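Local structure of hypothetical protein PH1897 (Pyrococcus horikoshii, 1VDW) at residues V66-G71 with P199-A204; T80-P85 with A104-K109; F98-V103 with A114-P119. The protein probably hydrolyses fructose 1,6-bisphosphate to fructose 6-phosphate in a magnesium-dependent reaction, and is related to the inositol monophosphatases. All coordinates share one frame; numbering follows the deposited sequence. Where two conformers were deposited one is given.

How the contacts relate
All three contacts meet on one mixed beta sheet, in which strands 64-67, 79-84, 100-107 and 110-118 follow one another. Contact 1 sets helix 199-211 against the end of strand 64-67, and contacts 2 and 3 pair the next three strands. Contacts 1 and 2, with centres about 9 Å apart, are joined through the backbone, Val66 N lying 2.8 Å from Val81 O. Contacts 2 and 3 share strand 100-107, and Asp84 N lies 2.9 Å from Ser102 O. Contact 1 brings Glu68 and Asp201 to the predicted magnesium site, and contact 2 carries Asp84. The side chain of Asp201 is about 3 Å from that of Asp84 at their nearest atoms; Ser102 of contact 3 lies beside Asp84.

Contact 1: V66-G71 with P199-A204; sequences VSEEIG and PTDIAA
Glu68 and Asp201, predicted magnesium ligands of the inositol monophosphatase fold, are brought together where strand 64-67 ends against helix 199-211. Thr200 carries most of the contact, pointing from the helix to the strand. Its chi1 of 49° puts OG1 between the backbone N and the carbonyl carbon, while CG2, anti to the carbonyl carbon, reaches the strand. The side chains of Thr200 and Val66 cross obliquely, Thr200 CG2 lying 3.8 Å from Val66 CG1 and also against Val66 O and Glu68 N. An alanine here would probably loosen this packing and would lose the hydroxyl that holds a bridging water. Glu68 is extended, CG anti to the backbone N, and its carboxylate comes near that of Asp201. The two planes are 72° apart, and Glu68 OE2 stands 4.1 Å from Asp201 OD1, a proximity of like charges that could raise their proton affinity. Arg198 probably offsets part of this, forming a salt bridge with Glu68 OE1 and giving its backbone N-H to Asp201 OD2. The water, with more acceptors in reach than protons, lies 2.7 Å from Thr200 OG1, 2.6 Å from Asp201 OD1 and a longer 3.3 Å from Glu68 OE2.

Contact 2: T80-P85 with A104-K109; sequences TVVVDP and AIFHEK
Four backbone hydrogen bonds join Thr80-Val82 to Ala104-Phe106 as neighbouring antiparallel strands in the large mixed sheet of the inositol monophosphatase fold. Thr80 and Phe106 form one hydrogen-bonded pair: Phe106 N donates its N-H to Thr80 O at 2.8 Å, nearly along the C=O axis, and Thr80 N returns a bond to Phe106 O. Val82 and Ala104 form the other. Here Val82 N approaches Ala104 O in the carbonyl plane with an N-H...O angle of 167°, whereas Ala104 N meets Val82 O from above the carbonyl plane. The non-hydrogen-bonded pair between them, Val81 and Ile105, is drawn in to a CA-CA distance of 4.6 Å, and Val81 CA makes a CA-H...O contact with Ala104 O.

The two faces are packed differently. Val81 and Ile105 lie side by side and point the same way; Ile105 bends at both torsions (chi1 -49°, chi2 -66°), which swings Ile105 CD1 across to Val81 CG1 at 3.3 Å, tighter than ordinary van der Waals contact. On the face of Thr80, Val82, Ala104 and Phe106, the phenyl group stands beside its own backbone N, with CG anti to the carbonyl carbon. The ring edge meets Thr80 O, which lies in the ring plane 3.7 Å from Phe106 CD2. The side chains of Val82 and Phe106 cross obliquely, Val82 CG2 3.7 Å from Phe106 CE2.

Farther out, Phe228 meets the Phe106 ring edge-to-face and also touches Thr80 and Val82, while Asn64 ND2 is hydrogen-bonded to Thr80 OG1. Strand 79-84 leads on to Asp84, a predicted magnesium ligand. Strands 64-67 and 110-118 flank the pair within the sheet. Helix 45-60 packs against Val81 through Phe58, and on the other face helix 199-211 sets Ala203 against both Val82 and Ala104.

Contact 3: F98-V103 with A114-P119; sequences FFAVSV and AFIYEP
Phe115 holds its CG in the crowded position between the backbone N and the carbonyl carbon (chi1 80°), which carries its ring alongside Val101 and Val103, while Tyr117 has CG anti to the backbone N (chi1 175°) and leads its ring away from the partner strand. The two residues lie on the second strand of an antiparallel beta hairpin, strands 100-107 and 110-118, within the large mixed sheet of the inositol monophosphatase fold. Phe115 and Val103 run side by side: Phe115 CE2 comes within 3.5 Å of Val103 CB, and CZ meets Val103 CG2. At the far side of the ring, CE1 approaches Val101 CG1 more loosely. Val101 CB in turn lies against Tyr117 CB, and its CG2 is at the edge of the tyrosine ring, so Val101 touches both aromatic residues. Helix 3-20 covers this face, with Ala10 on Phe115 and Ile14 on Tyr117; Tyr117 OH is hydrogen-bonded to Asp18 OD1.

The backbones are joined by two hydrogen-bonded pairs. In Val101-Tyr117, Tyr117 O receives Val101 N on a lone pair at 3.0 Å; in Val103-Phe115 both bonds run nearly along the C=O axes, with Val103 N to Phe115 O the straightest at 168°. Between them Ser102 faces Ile116 without a hydrogen bond. The face of these two residues is covered by Ala204 of helix 199-211. Nearer the strand end, Ala100 CB is 3.9 Å from Ile116 CG2, with Leu177 of helix 175-184 against it, and Pro97 of the second subunit packs on Glu118. Beyond the last bridge, Pro119 N lies 3.9 Å above the centre of the Tyr117 ring, and Pro119 CG reaches Phe99 CE1 at 3.2 Å.

Contact 1: V66-G71 with P199-A204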
loop_
_atom_site.group_PDB
_atom_site.type_symbol
_atom_site.label_atom_id
_atom_site.label_comp_id
_atom_site.label_asym_id
_atom_site.label_seq_id
_atom_site.Cartn_x
_atom_site.Cartn_y
_atom_site.Cartn_z
ATOM N N VAL A 66 16.839 21.588 3.269
ATOM C CA VAL A 66 16.458 20.938 4.511
ATOM C C VAL A 66 16.092 19.497 4.184
ATOM O O VAL A 66 15.181 19.242 3.396
ATOM C CB VAL A 66 15.243 21.626 5.173
ATOM C CG1 VAL A 66 14.924 20.949 6.501
ATOM C CG2 VAL A 66 15.536 23.102 5.394
ATOM N N SER A 67 16.833 18.560 4.761
ATOM C CA SER A 67 16.579 17.140 4.556
ATOM C C SER A 67 16.881 16.475 5.896
ATOM O O SER A 67 17.784 16.901 6.614
ATOM C CB SER A 67 17.485 16.584 3.455
ATOM O OG SER A 67 16.985 15.355 2.953
ATOM N N GLU A 68 16.127 15.436 6.231
ATOM C CA GLU A 68 16.299 14.755 7.511
ATOM C C GLU A 68 17.717 14.312 7.857
ATOM O O GLU A 68 18.213 14.611 8.946
ATOM C CB GLU A 68 15.357 13.550 7.592
ATOM C CG GLU A 68 15.411 12.823 8.930
ATOM C CD GLU A 68 14.281 11.826 9.107
ATOM O OE1 GLU A 68 14.263 11.130 10.145
ATOM O OE2 GLU A 68 13.410 11.741 8.215
ATOM N N GLU A 69 18.373 13.610 6.939
ATOM C CA GLU A 69 19.721 13.110 7.192
ATOM C C GLU A 69 20.840 14.150 7.145
ATOM O O GLU A 69 21.851 14.007 7.833
ATOM C CB GLU A 69 20.042 11.973 6.221
ATOM C CG GLU A 69 19.089 10.792 6.326
ATOM C CD GLU A 69 18.988 10.244 7.740
ATOM O OE1 GLU A 69 20.028 9.833 8.298
ATOM O OE2 GLU A 69 17.868 10.227 8.293
ATOM N N ILE A 70 20.663 15.193 6.341
ATOM C CA ILE A 70 21.679 16.233 6.218
ATOM C C ILE A 70 21.373 17.450 7.090
ATOM O O ILE A 70 22.234 18.303 7.309
ATOM C CB ILE A 70 21.827 16.675 4.742
ATOM C CG1 ILE A 70 22.300 15.486 3.902
ATOM C CG2 ILE A 70 22.819 17.823 4.624
ATOM C CD1 ILE A 70 22.448 15.785 2.429
ATOM N N GLY A 71 20.149 17.518 7.598
ATOM C CA GLY A 71 19.766 18.637 8.437
ATOM C C GLY A 71 19.380 19.852 7.617
ATOM O O GLY A 71 18.483 19.784 6.777
ATOM N N PRO A 199 9.097 17.560 9.341
ATOM C CA PRO A 199 8.590 18.488 8.324
ATOM C C PRO A 199 8.997 18.064 6.912
ATOM O O PRO A 199 8.256 18.270 5.950
ATOM C CB PRO A 199 9.216 19.818 8.736
ATOM C CG PRO A 199 9.294 19.695 10.227
ATOM C CD PRO A 199 9.813 18.288 10.405
ATOM N N THR A 200 10.178 17.466 6.796
ATOM C CA THR A 200 10.687 17.008 5.508
ATOM C C THR A 200 9.812 15.914 4.891
ATOM O O THR A 200 9.741 15.779 3.664
ATOM C CB THR A 200 12.132 16.481 5.647
ATOM O OG1 THR A 200 12.204 15.560 6.744
ATOM C CG2 THR A 200 13.093 17.635 5.900
ATOM N N ASP A 201 9.144 15.137 5.740
ATOM C CA ASP A 201 8.278 14.061 5.267
ATOM C C ASP A 201 6.976 14.570 4.670
ATOM O O ASP A 201 6.463 14.016 3.696
ATOM C CB ASP A 201 7.883 13.120 6.412
ATOM C CG ASP A 201 9.046 12.344 6.976
ATOM O OD1 ASP A 201 9.873 11.841 6.190
ATOM O OD2 ASP A 201 9.114 12.215 8.220
ATOM N N ILE A 202 6.447 15.637 5.256
ATOM C CA ILE A 202 5.149 16.149 4.852
ATOM C C ILE A 202 5.050 17.450 4.077
ATOM O O ILE A 202 3.979 17.780 3.581
ATOM C CB ILE A 202 4.243 16.315 6.091
ATOM C CG1 ILE A 202 4.832 17.379 7.022
ATOM C CG2 ILE A 202 4.124 14.988 6.832
ATOM C CD1 ILE A 202 3.915 17.780 8.160
ATOM N N ALA A 203 6.145 18.189 3.965
ATOM C CA ALA A 203 6.094 19.481 3.297
ATOM C C ALA A 203 5.393 19.505 1.943
ATOM O O ALA A 203 4.428 20.241 1.753
ATOM C CB ALA A 203 7.501 20.056 3.172
ATOM N N ALA A 204 5.867 18.701 1.000
ATOM C CA ALA A 204 5.260 18.694 -0.323
ATOM C C ALA A 204 3.814 18.209 -0.293
ATOM O O ALA A 204 2.944 18.777 -0.949
ATOM C CB ALA A 204 6.084 17.831 -1.275
HETATM O O HOH W 1 12.090 13.115 5.552
#

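Contact 2: T80-P85 with A104-K109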
loop_
_atom_site.group_PDB
_atom_site.type_symbol
_atom_site.label_atom_id
_atom_site.label_comp_id
_atom_site.label_asym_id
_atom_site.label_seq_id
_atom_site.Cartn_x
_atom_site.Cartn_y
_atom_site.Cartn_z
ATOM N N THR A 80 14.379 28.118 -0.169
ATOM C CA THR A 80 14.663 26.960 0.670
ATOM C C THR A 80 13.876 25.767 0.149
ATOM O O THR A 80 12.691 25.879 -0.153
ATOM C CB THR A 80 14.259 27.202 2.136
ATOM O OG1 THR A 80 14.929 28.366 2.630
ATOM C CG2 THR A 80 14.643 26.007 3.001
ATOM N N VAL A 81 14.547 24.631 0.033
ATOM C CA VAL A 81 13.893 23.423 -0.436
ATOM C C VAL A 81 13.842 22.427 0.723
ATOM O O VAL A 81 14.853 22.175 1.381
ATOM C CB VAL A 81 14.646 22.824 -1.655
ATOM C CG1 VAL A 81 14.747 23.867 -2.759
ATOM C CG2 VAL A 81 16.025 22.340 -1.245
ATOM N N VAL A 82 12.648 21.897 0.984
ATOM C CA VAL A 82 12.414 20.926 2.057
ATOM C C VAL A 82 12.128 19.623 1.326
ATOM O O VAL A 82 11.086 19.474 0.681
ATOM C CB VAL A 82 11.207 21.352 2.915
ATOM C CG1 VAL A 82 10.946 20.332 4.011
ATOM C CG2 VAL A 82 11.476 22.723 3.526
ATOM N N VAL A 83 13.047 18.671 1.448
ATOM C CA VAL A 83 12.934 17.438 0.691
ATOM C C VAL A 83 13.118 16.105 1.402
ATOM O O VAL A 83 13.778 16.004 2.436
ATOM C CB VAL A 83 13.955 17.501 -0.484
ATOM C CG1 VAL A 83 15.363 17.644 0.065
ATOM C CG2 VAL A 83 13.849 16.265 -1.354
ATOM N N ASP A 84 12.489 15.087 0.823
ATOM C CA ASP A 84 12.618 13.711 1.273
ATOM C C ASP A 84 13.032 13.012 -0.022
ATOM O O ASP A 84 12.203 12.765 -0.898
ATOM C CB ASP A 84 11.291 13.136 1.772
ATOM C CG ASP A 84 11.453 11.739 2.352
ATOM O OD1 ASP A 84 12.553 11.164 2.197
ATOM O OD2 ASP A 84 10.492 11.213 2.959
ATOM N N PRO A 85 14.330 12.710 -0.173
ATOM C CA PRO A 85 14.871 12.048 -1.366
ATOM C C PRO A 85 14.187 10.730 -1.719
ATOM O O PRO A 85 14.064 10.370 -2.890
ATOM C CB PRO A 85 16.344 11.853 -1.012
ATOM C CG PRO A 85 16.625 12.996 -0.090
ATOM C CD PRO A 85 15.404 13.010 0.791
ATOM N N ALA A 104 9.481 20.332 -1.667
ATOM C CA ALA A 104 8.700 21.552 -1.475
ATOM C C ALA A 104 9.669 22.731 -1.582
ATOM O O ALA A 104 10.724 22.737 -0.944
ATOM C CB ALA A 104 8.024 21.545 -0.115
ATOM N N ILE A 105 9.305 23.709 -2.404
ATOM C CA ILE A 105 10.130 24.895 -2.641
ATOM C C ILE A 105 9.513 26.123 -2.000
ATOM O O ILE A 105 8.346 26.442 -2.235
ATOM C CB ILE A 105 10.269 25.188 -4.143
ATOM C CG1 ILE A 105 10.669 23.917 -4.894
ATOM C CG2 ILE A 105 11.291 26.295 -4.362
ATOM C CD1 ILE A 105 12.031 23.400 -4.557
ATOM N N PHE A 106 10.311 26.836 -1.215
ATOM C CA PHE A 106 9.820 28.026 -0.533
ATOM C C PHE A 106 10.553 29.287 -0.940
ATOM O O PHE A 106 11.785 29.312 -0.984
ATOM C CB PHE A 106 9.959 27.845 0.979
ATOM C CG PHE A 106 9.066 26.782 1.541
ATOM C CD1 PHE A 106 7.822 27.112 2.066
ATOM C CD2 PHE A 106 9.449 25.441 1.516
ATOM C CE1 PHE A 106 6.977 26.131 2.560
ATOM C CE2 PHE A 106 8.605 24.451 2.010
ATOM C CZ PHE A 106 7.368 24.796 2.533
ATOM N N HIS A 107 9.787 30.326 -1.240
ATOM C CA HIS A 107 10.379 31.602 -1.560
ATOM C C HIS A 107 10.392 32.262 -0.209
ATOM O O HIS A 107 9.425 32.914 0.165
ATOM C CB HIS A 107 9.530 32.436 -2.512
ATOM C CG HIS A 107 10.190 33.734 -2.858
ATOM N ND1 HIS A 107 9.544 34.766 -3.509
ATOM C CD2 HIS A 107 11.443 34.170 -2.599
ATOM C CE1 HIS A 107 10.386 35.785 -3.628
ATOM N NE2 HIS A 107 11.534 35.452 -3.089
ATOM N N GLU A 108 11.481 32.052 0.521
ATOM C CA GLU A 108 11.616 32.574 1.871
ATOM C C GLU A 108 10.684 31.674 2.652
ATOM O O GLU A 108 10.740 30.461 2.485
ATOM C CB GLU A 108 11.154 34.033 1.955
ATOM C CG GLU A 108 11.993 35.014 1.165
ATOM C CD GLU A 108 13.336 35.272 1.810
ATOM O OE1 GLU A 108 13.412 35.176 3.052
ATOM O OE2 GLU A 108 14.301 35.586 1.079
ATOM N N LYS A 109 9.811 32.254 3.468
ATOM C CA LYS A 109 8.877 31.453 4.256
ATOM C C LYS A 109 7.608 31.102 3.501
ATOM O O LYS A 109 6.676 30.524 4.062
ATOM C CB LYS A 109 8.510 32.167 5.557
ATOM C CG LYS A 109 9.572 32.032 6.627
ATOM C CD LYS A 109 9.982 30.578 6.807
ATOM C CE LYS A 109 8.901 29.725 7.451
ATOM N NZ LYS A 109 9.331 28.292 7.529
#

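Contact 3: F98-V103 with A114-P119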
loop_
_atom_site.group_PDB
_atom_site.type_symbol
_atom_site.label_atom_id
_atom_site.label_comp_id
_atom_site.label_asym_id
_atom_site.label_seq_id
_atom_site.Cartn_x
_atom_site.Cartn_y
_atom_site.Cartn_z
ATOM N N PHE A 98 5.196 1.296 -2.934
ATOM C CA PHE A 98 4.752 2.544 -2.335
ATOM C C PHE A 98 5.973 3.327 -1.880
ATOM O O PHE A 98 6.468 3.129 -0.779
ATOM C CB PHE A 98 3.838 2.300 -1.129
ATOM C CG PHE A 98 2.470 1.814 -1.495
ATOM C CD1 PHE A 98 1.617 2.598 -2.268
ATOM C CD2 PHE A 98 2.044 0.558 -1.092
ATOM C CE1 PHE A 98 0.360 2.126 -2.638
ATOM C CE2 PHE A 98 0.790 0.079 -1.457
ATOM C CZ PHE A 98 -0.051 0.866 -2.233
ATOM N N PHE A 99 6.478 4.192 -2.753
ATOM C CA PHE A 99 7.620 5.042 -2.428
ATOM C C PHE A 99 7.577 6.248 -3.354
ATOM O O PHE A 99 6.929 6.208 -4.397
ATOM C CB PHE A 99 8.949 4.272 -2.523
ATOM C CG PHE A 99 9.149 3.537 -3.809
ATOM C CD1 PHE A 99 9.680 4.181 -4.924
ATOM C CD2 PHE A 99 8.834 2.187 -3.904
ATOM C CE1 PHE A 99 9.895 3.484 -6.111
ATOM C CE2 PHE A 99 9.046 1.486 -5.089
ATOM C CZ PHE A 99 9.577 2.136 -6.190
ATOM N N ALA A 100 8.258 7.323 -2.969
ATOM C CA ALA A 100 8.206 8.543 -3.755
ATOM C C ALA A 100 9.318 9.509 -3.422
ATOM O O ALA A 100 10.058 9.321 -2.459
ATOM C CB ALA A 100 6.872 9.236 -3.505
ATOM N N VAL A 101 9.417 10.545 -4.251
ATOM C CA VAL A 101 10.355 11.641 -4.044
ATOM C C VAL A 101 9.443 12.813 -3.675
ATOM O O VAL A 101 8.428 13.043 -4.340
ATOM C CB VAL A 101 11.117 11.998 -5.327
ATOM C CG1 VAL A 101 11.991 13.225 -5.086
ATOM C CG2 VAL A 101 11.971 10.824 -5.761
ATOM N N SER A 102 9.800 13.545 -2.626
ATOM C CA SER A 102 8.990 14.671 -2.150
ATOM C C SER A 102 9.828 15.944 -2.059
ATOM O O SER A 102 10.840 15.969 -1.358
ATOM C CB SER A 102 8.416 14.321 -0.770
ATOM O OG SER A 102 7.708 15.406 -0.198
ATOM N N VAL A 103 9.404 16.996 -2.757
ATOM C CA VAL A 103 10.138 18.261 -2.758
ATOM C C VAL A 103 9.207 19.461 -2.637
ATOM O O VAL A 103 8.260 19.596 -3.408
ATOM C CB VAL A 103 10.951 18.434 -4.069
ATOM C CG1 VAL A 103 11.563 19.828 -4.131
ATOM C CG2 VAL A 103 12.039 17.385 -4.156
ATOM N N ALA A 114 5.667 22.615 -5.234
ATOM C CA ALA A 114 5.979 21.349 -4.604
ATOM C C ALA A 114 5.622 20.235 -5.566
ATOM O O ALA A 114 4.717 20.377 -6.395
ATOM C CB ALA A 114 5.192 21.183 -3.311
ATOM N N PHE A 115 6.357 19.135 -5.485
ATOM C CA PHE A 115 6.042 17.995 -6.324
ATOM C C PHE A 115 6.340 16.717 -5.575
ATOM O O PHE A 115 7.160 16.679 -4.653
ATOM C CB PHE A 115 6.809 18.032 -7.668
ATOM C CG PHE A 115 8.244 17.570 -7.594
ATOM C CD1 PHE A 115 8.563 16.214 -7.654
ATOM C CD2 PHE A 115 9.279 18.493 -7.516
ATOM C CE1 PHE A 115 9.894 15.789 -7.644
ATOM C CE2 PHE A 115 10.610 18.076 -7.506
ATOM C CZ PHE A 115 10.916 16.723 -7.572
ATOM N N ILE A 116 5.605 15.685 -5.955
ATOM C CA ILE A 116 5.784 14.353 -5.411
ATOM C C ILE A 116 5.799 13.448 -6.633
ATOM O O ILE A 116 4.880 13.482 -7.454
ATOM C CB ILE A 116 4.621 13.942 -4.474
ATOM C CG1 ILE A 116 4.710 14.739 -3.170
ATOM C CG2 ILE A 116 4.678 12.433 -4.179
ATOM C CD1 ILE A 116 3.491 14.596 -2.271
ATOM N N TYR A 117 6.860 12.655 -6.751
ATOM C CA TYR A 117 7.032 11.721 -7.860
ATOM C C TYR A 117 6.769 10.301 -7.366
ATOM O O TYR A 117 7.468 9.814 -6.476
ATOM C CB TYR A 117 8.459 11.835 -8.423
ATOM C CG TYR A 117 8.799 10.833 -9.509
ATOM C CD1 TYR A 117 7.903 10.566 -10.542
ATOM C CD2 TYR A 117 10.023 10.160 -9.510
ATOM C CE1 TYR A 117 8.213 9.655 -11.552
ATOM C CE2 TYR A 117 10.343 9.243 -10.519
ATOM C CZ TYR A 117 9.431 8.999 -11.533
ATOM O OH TYR A 117 9.731 8.092 -12.525
ATOM N N GLU A 118 5.759 9.650 -7.939
ATOM C CA GLU A 118 5.386 8.282 -7.565
ATOM C C GLU A 118 5.828 7.464 -8.785
ATOM O O GLU A 118 5.056 7.215 -9.711
ATOM C CB GLU A 118 3.872 8.219 -7.362
ATOM C CG GLU A 118 3.372 6.837 -6.994
ATOM C CD GLU A 118 1.870 6.749 -6.757
ATOM O OE1 GLU A 118 1.119 7.682 -7.123
ATOM O OE2 GLU A 118 1.436 5.708 -6.213
ATOM N N PRO A 119 7.087 7.008 -8.784
ATOM C CA PRO A 119 7.655 6.247 -9.900
ATOM C C PRO A 119 7.016 4.971 -10.412
ATOM O O PRO A 119 6.970 4.758 -11.618
ATOM C CB PRO A 119 9.102 6.009 -9.456
ATOM C CG PRO A 119 8.986 5.915 -8.000
ATOM C CD PRO A 119 8.045 7.046 -7.664
#